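Local coordinates for transcriptional regulator (Streptococcus dysgalactiae, PDB 4YV9), which binds short SHP peptide pheromones as a cytosolic quorum-sensing receptor of the Rgg family and probably binds DNA to regulate transcription, at residues Val18-Leu23 with Gln32-Glu37; Glu105-Lys110 with Glu124-Arg129; Ile155-Leu160 with Phe201-Tyr206. One frame throughout, in Å; residues are numbered along the deposited sequence.

Contact 1: Val18-Leu23 with Gln32-Glu37; sequences VSISSL and QISRFE
Ile20 reaches across to Ile33, Ser34 and Glu37 with the two arms of its side chain, and Leu23 adds a second apolar touch. The apolar part is branch against branch: CG2 of Ile20 lies 3.9 Å from CG2 of Ile33, the two side chains running antiparallel alongside each other. CD1 of Ile33 comes equally near, 3.9 Å, to CB of Leu23, close to its backbone, so Ile33 is met by residues one short turn apart. The other arm of Ile20 makes van der Waals contact with oxygens. With CG1 anti to the carbonyl carbon (chi1 -70°) and the chain extended beyond it, the CD1 methyl packs tightly on OG of Ser34, 3.2 Å away, and beside the Glu37 carboxylate, whose OE1 is 3.8 Å from CD1. No hydrogen bond joins the segments; the carboxylate of Glu37 is instead tied to Arg13 by a salt bridge. Polar bonding is local to 18-23, where Ser19 is the N-cap: its OG accepts from N of Ser22 at 3.0 Å, while OG of Ser22 donates back to O of Ser19 at 2.9 Å. Helices 20-23 and 30-37 probably correspond to the two helices of the helix-turn-helix, 30-37 as the recognition helix. Leu23 and Ile33 both pack on Leu51 of helix 45-54, while Ile20 and Leu23 touch Arg13 of helix 6-15.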
loop_
_atom_site.group_PDB
_atom_site.type_symbol
_atom_site.label_atom_id
_atom_site.label_comp_id
_atom_site.label_asym_id
_atom_site.label_seq_id
_atom_site.Cartn_x
_atom_site.Cartn_y
_atom_site.Cartn_z
ATOM N N VAL B 18 2.868 -3.662 -27.804
ATOM C CA VAL B 18 2.431 -5.060 -27.952
ATOM C C VAL B 18 1.362 -5.206 -29.054
ATOM O O VAL B 18 0.442 -4.393 -29.152
ATOM C CB VAL B 18 1.910 -5.586 -26.587
ATOM C CG1 VAL B 18 1.256 -6.956 -26.705
ATOM C CG2 VAL B 18 3.055 -5.634 -25.589
ATOM N N SER B 19 1.496 -6.216 -29.916
ATOM C CA SER B 19 0.535 -6.409 -31.010
ATOM C C SER B 19 -0.735 -7.099 -30.531
ATOM O O SER B 19 -0.716 -7.851 -29.568
ATOM C CB SER B 19 1.151 -7.245 -32.143
ATOM O OG SER B 19 1.380 -8.579 -31.703
ATOM N N ILE B 20 -1.839 -6.856 -31.216
ATOM C CA ILE B 20 -3.042 -7.648 -30.968
ATOM C C ILE B 20 -2.786 -9.144 -31.239
ATOM O O ILE B 20 -3.224 -10.019 -30.485
ATOM C CB ILE B 20 -4.199 -7.143 -31.822
ATOM C CG1 ILE B 20 -4.657 -5.770 -31.296
ATOM C CG2 ILE B 20 -5.346 -8.158 -31.850
ATOM C CD1 ILE B 20 -5.639 -5.064 -32.216
ATOM N N SER B 21 -2.065 -9.433 -32.313
ATOM C CA SER B 21 -1.755 -10.815 -32.658
ATOM C C SER B 21 -1.120 -11.602 -31.498
ATOM O O SER B 21 -1.495 -12.753 -31.225
ATOM C CB SER B 21 -0.833 -10.837 -33.880
ATOM O OG SER B 21 -0.511 -12.165 -34.230
ATOM N N SER B 22 -0.190 -10.967 -30.786
ATOM C CA SER B 22 0.541 -11.640 -29.704
ATOM C C SER B 22 -0.349 -11.922 -28.498
ATOM O O SER B 22 -0.039 -12.779 -27.676
ATOM C CB SER B 22 1.749 -10.803 -29.270
ATOM O OG SER B 22 1.341 -9.666 -28.532
ATOM N N LEU B 23 -1.475 -11.212 -28.411
ATOM C CA LEU B 23 -2.424 -11.416 -27.332
ATOM C C LEU B 23 -3.484 -12.471 -27.626
ATOM O O LEU B 23 -4.135 -12.977 -26.704
ATOM C CB LEU B 23 -3.132 -10.101 -27.014
ATOM C CG LEU B 23 -2.196 -9.052 -26.422
ATOM C CD1 LEU B 23 -2.989 -7.793 -26.099
ATOM C CD2 LEU B 23 -1.587 -9.637 -25.200
ATOM N N GLN B 32 -11.762 -10.493 -32.113
ATOM C CA GLN B 32 -12.533 -10.261 -30.901
ATOM C C GLN B 32 -11.879 -9.214 -30.025
ATOM O O GLN B 32 -12.563 -8.415 -29.370
ATOM C CB GLN B 32 -12.723 -11.567 -30.137
ATOM C CG GLN B 32 -13.779 -12.468 -30.799
ATOM C CD GLN B 32 -13.874 -13.819 -30.147
ATOM O OE1 GLN B 32 -12.867 -14.401 -29.757
ATOM N NE2 GLN B 32 -15.094 -14.328 -30.014
ATOM N N ILE B 33 -10.553 -9.209 -30.034
ATOM C CA ILE B 33 -9.791 -8.211 -29.314
ATOM C C ILE B 33 -9.962 -6.822 -29.935
ATOM O O ILE B 33 -10.223 -5.844 -29.212
ATOM C CB ILE B 33 -8.301 -8.604 -29.254
ATOM C CG1 ILE B 33 -8.158 -9.893 -28.432
ATOM C CG2 ILE B 33 -7.470 -7.489 -28.623
ATOM C CD1 ILE B 33 -6.746 -10.461 -28.373
ATOM N N SER B 34 -9.815 -6.727 -31.254
ATOM C CA SER B 34 -10.040 -5.463 -31.957
ATOM C C SER B 34 -11.447 -4.935 -31.742
ATOM O O SER B 34 -11.635 -3.735 -31.495
ATOM C CB SER B 34 -9.796 -5.607 -33.464
ATOM O OG SER B 34 -8.410 -5.639 -33.757
ATOM N N ARG B 35 -12.440 -5.812 -31.864
ATOM C CA ARG B 35 -13.820 -5.366 -31.722
ATOM C C ARG B 35 -14.041 -4.865 -30.291
ATOM O O ARG B 35 -14.746 -3.884 -30.082
ATOM C CB ARG B 35 -14.810 -6.469 -32.101
ATOM C CG ARG B 35 -14.925 -6.636 -33.626
ATOM C CD ARG B 35 -16.050 -7.570 -34.080
ATOM N NE ARG B 35 -17.375 -7.142 -33.633
ATOM C CZ ARG B 35 -18.275 -6.497 -34.381
ATOM N NH1 ARG B 35 -18.020 -6.179 -35.647
ATOM N NH2 ARG B 35 -19.447 -6.172 -33.856
ATOM N N PHE B 36 -13.400 -5.511 -29.322
ATOM C CA PHE B 36 -13.458 -5.030 -27.942
ATOM C C PHE B 36 -12.797 -3.660 -27.764
ATOM O O PHE B 36 -13.362 -2.770 -27.119
ATOM C CB PHE B 36 -12.809 -6.029 -26.981
ATOM C CG PHE B 36 -12.681 -5.503 -25.582
ATOM C CD1 PHE B 36 -13.799 -5.026 -24.906
ATOM C CD2 PHE B 36 -11.451 -5.460 -24.953
ATOM C CE1 PHE B 36 -13.684 -4.519 -23.613
ATOM C CE2 PHE B 36 -11.326 -4.961 -23.660
ATOM C CZ PHE B 36 -12.440 -4.493 -22.990
ATOM N N GLU B 37 -11.597 -3.483 -28.308
ATOM C CA GLU B 37 -10.906 -2.203 -28.156
ATOM C C GLU B 37 -11.698 -1.067 -28.782
ATOM O O GLU B 37 -11.672 0.060 -28.293
ATOM C CB GLU B 37 -9.516 -2.258 -28.768
ATOM C CG GLU B 37 -8.582 -3.162 -28.007
ATOM C CD GLU B 37 -7.159 -3.083 -28.510
ATOM O OE1 GLU B 37 -6.949 -2.550 -29.619
ATOM O OE2 GLU B 37 -6.254 -3.579 -27.801
#

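Contact 2: Glu105-Lys110 with Glu124-Arg129; sequences ESTMIK and EEEVTR
Thr107 and Lys110 meet Glu126 in a mainly polar, water-bridged contact between helices 103-113 and 124-136 of the C-terminal repeat domain. The backbones come close at Thr107 and Glu126, whose CA atoms are 6.3 Å apart, and both side chains point into the gap. There OG1 of Thr107 lies 3.4 Å from CB of Glu126, against the aliphatic start of the glutamate rather than its carboxylate. Lys110, extended from CG to its end, crosses the Glu126 side chain at about a right angle and brings its NZ to a modelled 2.5 Å from OE2 of Glu126, a very short distance whose exact value carries little weight. This salt bridge uses the syn lone pair of OE2, the side facing the other oxygen; OE1 accepts from the backbone N of Ser123, just before the helix. Two waters fill in the polar network. One lies within hydrogen-bonding distance of OG of Ser106, OG1 of Thr107 and OE2 of Glu126. The second lies 2.9 Å from OG1 of Thr107 and donates to the backbone O of Glu126 at 2.8 Å. The main partner of OG1 of Thr107 is O of Asp103, one turn earlier. Arg129, held by a salt bridge to Asp103, lays one face of its guanidinium over CA of Glu126, 3.9 Å above the plane and toward the rim. Glu126 is therefore held through both carboxylate oxygens, by an ammonium and a backbone N-H. The ammonium of Lys110 would probably favour the ionised carboxylate of Glu126, while one water joins side chains and the other links Thr107 to the main chain of Glu126.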
loop_
_atom_site.group_PDB
_atom_site.type_symbol
_atom_site.label_atom_id
_atom_site.label_comp_id
_atom_site.label_asym_id
_atom_site.label_seq_id
_atom_site.Cartn_x
_atom_site.Cartn_y
_atom_site.Cartn_z
ATOM N N GLU B 105 -23.463 3.096 7.089
ATOM C CA GLU B 105 -22.896 4.347 6.599
ATOM C C GLU B 105 -23.368 5.558 7.423
ATOM O O GLU B 105 -22.572 6.411 7.799
ATOM C CB GLU B 105 -23.252 4.569 5.130
ATOM C CG GLU B 105 -22.498 3.667 4.119
ATOM C CD GLU B 105 -23.041 2.259 4.076
ATOM O OE1 GLU B 105 -24.048 1.996 4.767
ATOM O OE2 GLU B 105 -22.461 1.410 3.361
ATOM N N SER B 106 -24.662 5.651 7.684
ATOM C CA SER B 106 -25.150 6.823 8.402
ATOM C C SER B 106 -24.697 6.733 9.844
ATOM O O SER B 106 -24.356 7.748 10.436
ATOM C CB SER B 106 -26.672 6.967 8.291
ATOM O OG SER B 106 -27.345 5.812 8.746
ATOM N N THR B 107 -24.663 5.520 10.401
ATOM C CA THR B 107 -24.136 5.331 11.750
ATOM C C THR B 107 -22.694 5.840 11.815
ATOM O O THR B 107 -22.309 6.520 12.761
ATOM C CB THR B 107 -24.194 3.845 12.207
ATOM O OG1 THR B 107 -25.551 3.490 12.520
ATOM C CG2 THR B 107 -23.331 3.648 13.453
HETATM N N MSE B 108 -21.912 5.538 10.781
HETATM C CA MSE B 108 -20.557 6.060 10.671
HETATM C C MSE B 108 -20.474 7.586 10.457
HETATM O O MSE B 108 -19.572 8.248 10.976
HETATM C CB MSE B 108 -19.829 5.360 9.526
HETATM C CG MSE B 108 -18.459 5.900 9.307
HETATM SE SE MSE B 108 -17.532 5.123 7.745
HETATM C CE MSE B 108 -16.284 6.562 7.563
ATOM N N ILE B 109 -21.388 8.129 9.663
ATOM C CA ILE B 109 -21.433 9.580 9.435
ATOM C C ILE B 109 -21.740 10.323 10.737
ATOM O O ILE B 109 -21.150 11.368 11.025
ATOM C CB ILE B 109 -22.474 9.955 8.374
ATOM C CG1 ILE B 109 -22.075 9.367 7.023
ATOM C CG2 ILE B 109 -22.576 11.477 8.222
ATOM C CD1 ILE B 109 -23.158 9.470 5.971
ATOM N N LYS B 110 -22.649 9.762 11.530
ATOM C CA LYS B 110 -22.985 10.324 12.839
ATOM C C LYS B 110 -21.782 10.289 13.775
ATOM O O LYS B 110 -21.540 11.238 14.522
ATOM C CB LYS B 110 -24.160 9.574 13.472
ATOM C CG LYS B 110 -25.468 9.673 12.687
ATOM C CD LYS B 110 -26.625 9.032 13.453
ATOM C CE LYS B 110 -27.868 8.920 12.589
ATOM N NZ LYS B 110 -29.018 8.367 13.367
ATOM N N GLU B 124 -27.022 3.887 20.881
ATOM C CA GLU B 124 -26.515 2.593 21.324
ATOM C C GLU B 124 -27.042 1.477 20.438
ATOM O O GLU B 124 -26.316 0.530 20.118
ATOM C CB GLU B 124 -26.911 2.319 22.776
ATOM C CG GLU B 124 -26.092 3.053 23.811
ATOM C CD GLU B 124 -26.450 2.623 25.224
ATOM O OE1 GLU B 124 -27.545 2.044 25.410
ATOM O OE2 GLU B 124 -25.641 2.863 26.146
ATOM N N GLU B 125 -28.308 1.585 20.036
ATOM C CA GLU B 125 -28.885 0.553 19.188
ATOM C C GLU B 125 -28.252 0.541 17.792
ATOM O O GLU B 125 -28.026 -0.531 17.230
ATOM C CB GLU B 125 -30.404 0.711 19.085
ATOM C CG GLU B 125 -31.046 -0.354 18.201
ATOM C CD GLU B 125 -32.508 -0.605 18.530
ATOM O OE1 GLU B 125 -33.236 0.371 18.812
ATOM O OE2 GLU B 125 -32.923 -1.787 18.518
ATOM N N GLU B 126 -27.960 1.720 17.240
ATOM C CA GLU B 126 -27.289 1.815 15.938
ATOM C C GLU B 126 -25.913 1.181 15.991
ATOM O O GLU B 126 -25.530 0.425 15.099
ATOM C CB GLU B 126 -27.160 3.282 15.488
ATOM C CG GLU B 126 -28.417 3.855 14.865
ATOM C CD GLU B 126 -28.357 5.368 14.675
ATOM O OE1 GLU B 126 -27.793 6.062 15.547
ATOM O OE2 GLU B 126 -28.879 5.860 13.653
ATOM N N VAL B 127 -25.164 1.516 17.037
ATOM C CA VAL B 127 -23.812 1.012 17.215
ATOM C C VAL B 127 -23.852 -0.513 17.329
ATOM O O VAL B 127 -23.055 -1.220 16.707
ATOM C CB VAL B 127 -23.148 1.622 18.478
ATOM C CG1 VAL B 127 -21.816 0.954 18.757
ATOM C CG2 VAL B 127 -22.967 3.127 18.309
ATOM N N THR B 128 -24.807 -0.999 18.111
ATOM C CA THR B 128 -24.976 -2.430 18.317
ATOM C C THR B 128 -25.300 -3.173 17.018
ATOM O O THR B 128 -24.797 -4.270 16.802
ATOM C CB THR B 128 -26.067 -2.698 19.366
ATOM O OG1 THR B 128 -25.621 -2.188 20.633
ATOM C CG2 THR B 128 -26.342 -4.190 19.497
ATOM N N ARG B 129 -26.113 -2.584 16.141
ATOM C CA ARG B 129 -26.358 -3.210 14.838
ATOM C C ARG B 129 -25.059 -3.307 14.053
ATOM O O ARG B 129 -24.812 -4.295 13.354
ATOM C CB ARG B 129 -27.403 -2.442 14.020
ATOM C CG ARG B 129 -28.826 -2.583 14.547
ATOM C CD ARG B 129 -29.856 -2.151 13.518
ATOM N NE ARG B 129 -29.723 -0.752 13.126
ATOM C CZ ARG B 129 -30.315 0.257 13.757
ATOM N NH1 ARG B 129 -31.076 0.026 14.819
ATOM N NH2 ARG B 129 -30.151 1.502 13.325
HETATM O O HOH W 1 -27.770 4.620 11.296
HETATM O O HOH W 2 -25.719 0.618 12.306
#

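Contact 3: Ile155-Leu160 with Phe201-Tyr206; sequences INYNTL and FDHSHY
His203 meets Tyr157 and Asn158 near the start of helix 201-215. CG of His203 is anti to its carbonyl carbon (chi1 -66°), which swings the imidazole toward helix 157-169. There ND1 of His203 and OH of Tyr157 form a short hydrogen bond of 2.5 Å, in which either could be the donor. The phenol oxygen also comes within 3.1 Å of CB of His203. The two rings meet at their edges without overlap, centroids 5.4 Å apart and planes tilted by 23°. On the Tyr157 side, CG is anti to the backbone N (chi1 165°), directing the ring across the gap. The two helices belong to the all-helical, TPR-like C-terminal domain, and helix 179-197 lies between them in sequence; its Ser195 gives the Tyr157 hydroxyl a second hydrogen bond. Aromatic neighbours add to the pair: Phe161 stacks with His203, and Tyr200 stacks with Tyr157. OD1 of Asn158 approaches CE1 of His203 at the ring edge, 3.9 Å away and in the imidazole plane, its amide turned 89° from the ring. Further along, Tyr206 rests on Lys165 and Val168 of helix 157-169.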
loop_
_atom_site.group_PDB
_atom_site.type_symbol
_atom_site.label_atom_id
_atom_site.label_comp_id
_atom_site.label_asym_id
_atom_site.label_seq_id
_atom_site.Cartn_x
_atom_site.Cartn_y
_atom_site.Cartn_z
ATOM N N ILE B 155 -18.125 2.486 20.787
ATOM C CA ILE B 155 -18.156 1.071 21.155
ATOM C C ILE B 155 -17.583 0.863 22.562
ATOM O O ILE B 155 -16.524 1.406 22.888
ATOM C CB ILE B 155 -17.365 0.223 20.129
ATOM C CG1 ILE B 155 -17.861 0.533 18.715
ATOM C CG2 ILE B 155 -17.468 -1.265 20.462
ATOM C CD1 ILE B 155 -17.034 -0.062 17.572
ATOM N N ASN B 156 -18.274 0.096 23.408
ATOM C CA ASN B 156 -17.771 -0.115 24.762
ATOM C C ASN B 156 -16.435 -0.835 24.672
ATOM O O ASN B 156 -16.223 -1.627 23.745
ATOM C CB ASN B 156 -18.776 -0.891 25.624
ATOM C CG ASN B 156 -18.994 -2.311 25.142
ATOM O OD1 ASN B 156 -19.686 -2.541 24.148
ATOM N ND2 ASN B 156 -18.415 -3.275 25.853
ATOM N N TYR B 157 -15.525 -0.534 25.598
ATOM C CA TYR B 157 -14.141 -0.990 25.466
ATOM C C TYR B 157 -14.018 -2.498 25.240
ATOM O O TYR B 157 -13.215 -2.946 24.416
ATOM C CB TYR B 157 -13.300 -0.618 26.695
ATOM C CG TYR B 157 -11.998 -1.392 26.707
ATOM C CD1 TYR B 157 -10.956 -1.038 25.855
ATOM C CD2 TYR B 157 -11.831 -2.509 27.521
ATOM C CE1 TYR B 157 -9.774 -1.755 25.834
ATOM C CE2 TYR B 157 -10.652 -3.233 27.505
ATOM C CZ TYR B 157 -9.628 -2.852 26.656
ATOM O OH TYR B 157 -8.453 -3.565 26.630
ATOM N N ASN B 158 -14.786 -3.288 25.980
ATOM C CA ASN B 158 -14.634 -4.729 25.863
ATOM C C ASN B 158 -15.101 -5.258 24.519
ATOM O O ASN B 158 -14.538 -6.225 24.012
ATOM C CB ASN B 158 -15.361 -5.454 26.992
ATOM C CG ASN B 158 -14.406 -5.948 28.063
ATOM O OD1 ASN B 158 -13.668 -6.915 27.851
ATOM N ND2 ASN B 158 -14.407 -5.283 29.214
ATOM N N THR B 159 -16.121 -4.635 23.936
ATOM C CA THR B 159 -16.583 -5.040 22.619
ATOM C C THR B 159 -15.562 -4.591 21.585
ATOM O O THR B 159 -15.269 -5.315 20.628
ATOM C CB THR B 159 -17.970 -4.458 22.286
ATOM O OG1 THR B 159 -18.938 -4.985 23.200
ATOM C CG2 THR B 159 -18.383 -4.810 20.854
ATOM N N LEU B 160 -15.011 -3.400 21.794
ATOM C CA LEU B 160 -13.970 -2.873 20.918
ATOM C C LEU B 160 -12.767 -3.805 20.909
ATOM O O LEU B 160 -12.229 -4.129 19.849
ATOM C CB LEU B 160 -13.548 -1.471 21.365
ATOM C CG LEU B 160 -12.446 -0.772 20.562
ATOM C CD1 LEU B 160 -12.840 -0.626 19.116
ATOM C CD2 LEU B 160 -12.144 0.594 21.164
ATOM N N PHE B 201 -3.794 -4.520 31.342
ATOM C CA PHE B 201 -2.458 -4.921 30.904
ATOM C C PHE B 201 -2.428 -6.315 30.267
ATOM O O PHE B 201 -1.502 -6.655 29.522
ATOM C CB PHE B 201 -1.496 -4.831 32.081
ATOM C CG PHE B 201 -1.383 -3.441 32.634
ATOM C CD1 PHE B 201 -0.948 -2.397 31.826
ATOM C CD2 PHE B 201 -1.753 -3.164 33.938
ATOM C CE1 PHE B 201 -0.858 -1.105 32.318
ATOM C CE2 PHE B 201 -1.666 -1.880 34.436
ATOM C CZ PHE B 201 -1.216 -0.847 33.624
ATOM N N ASP B 202 -3.450 -7.108 30.565
ATOM C CA ASP B 202 -3.713 -8.357 29.859
ATOM C C ASP B 202 -3.906 -8.083 28.375
ATOM O O ASP B 202 -3.248 -8.671 27.507
ATOM C CB ASP B 202 -4.967 -9.019 30.434
ATOM C CG ASP B 202 -6.095 -8.016 30.668
ATOM O OD1 ASP B 202 -5.790 -6.813 30.869
ATOM O OD2 ASP B 202 -7.279 -8.419 30.639
ATOM N N HIS B 203 -4.834 -7.178 28.097
ATOM C CA HIS B 203 -5.159 -6.803 26.742
ATOM C C HIS B 203 -3.978 -6.118 26.079
ATOM O O HIS B 203 -3.684 -6.374 24.913
ATOM C CB HIS B 203 -6.385 -5.899 26.735
ATOM C CG HIS B 203 -7.633 -6.584 27.195
ATOM N ND1 HIS B 203 -8.867 -5.972 27.190
ATOM C CD2 HIS B 203 -7.835 -7.837 27.666
ATOM C CE1 HIS B 203 -9.775 -6.817 27.644
ATOM N NE2 HIS B 203 -9.175 -7.955 27.941
ATOM N N SER B 204 -3.296 -5.258 26.834
ATOM C CA SER B 204 -2.113 -4.569 26.324
ATOM C C SER B 204 -1.052 -5.564 25.850
ATOM O O SER B 204 -0.522 -5.438 24.749
ATOM C CB SER B 204 -1.520 -3.651 27.397
ATOM O OG SER B 204 -2.467 -2.689 27.805
ATOM N N HIS B 205 -0.761 -6.556 26.687
ATOM C CA HIS B 205 0.247 -7.564 26.373
ATOM C C HIS B 205 -0.088 -8.325 25.092
ATOM O O HIS B 205 0.763 -8.458 24.215
ATOM C CB HIS B 205 0.408 -8.547 27.530
ATOM C CG HIS B 205 1.456 -9.583 27.286
ATOM N ND1 HIS B 205 1.187 -10.783 26.666
ATOM C CD2 HIS B 205 2.786 -9.585 27.549
ATOM C CE1 HIS B 205 2.301 -11.489 26.570
ATOM N NE2 HIS B 205 3.283 -10.782 27.103
ATOM N N TYR B 206 -1.319 -8.820 24.992
ATOM C CA TYR B 206 -1.801 -9.426 23.747
ATOM C C TYR B 206 -1.559 -8.526 22.528
ATOM O O TYR B 206 -1.036 -8.980 21.517
ATOM C CB TYR B 206 -3.298 -9.766 23.856
ATOM C CG TYR B 206 -3.942 -10.214 22.545
ATOM C CD1 TYR B 206 -4.437 -9.284 21.635
ATOM C CD2 TYR B 206 -4.059 -11.564 22.226
ATOM C CE1 TYR B 206 -5.018 -9.681 20.439
ATOM C CE2 TYR B 206 -4.646 -11.976 21.033
ATOM C CZ TYR B 206 -5.123 -11.026 20.143
ATOM O OH TYR B 206 -5.702 -11.407 18.952
#

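In the fold
The three contacts follow one another along the chain, each closing before the next opens. Contact 1 belongs to the N-terminal helix-turn-helix region, with its centre about 49 Å from that of contact 2 and 56 Å from that of contact 3. It touches neither, and it lies across the chain's centre from contact 3. Contacts 2 and 3 share the C-terminal Rgg domain, their centres about 21 Å apart. They touch where CG1 of Val127, on helix 124-136, packs 4.0 Å from CG1 of Ile155, just before helix 157-169. This separation is consistent with a DNA-binding head joined to a helical repeat body that probably receives the pheromone.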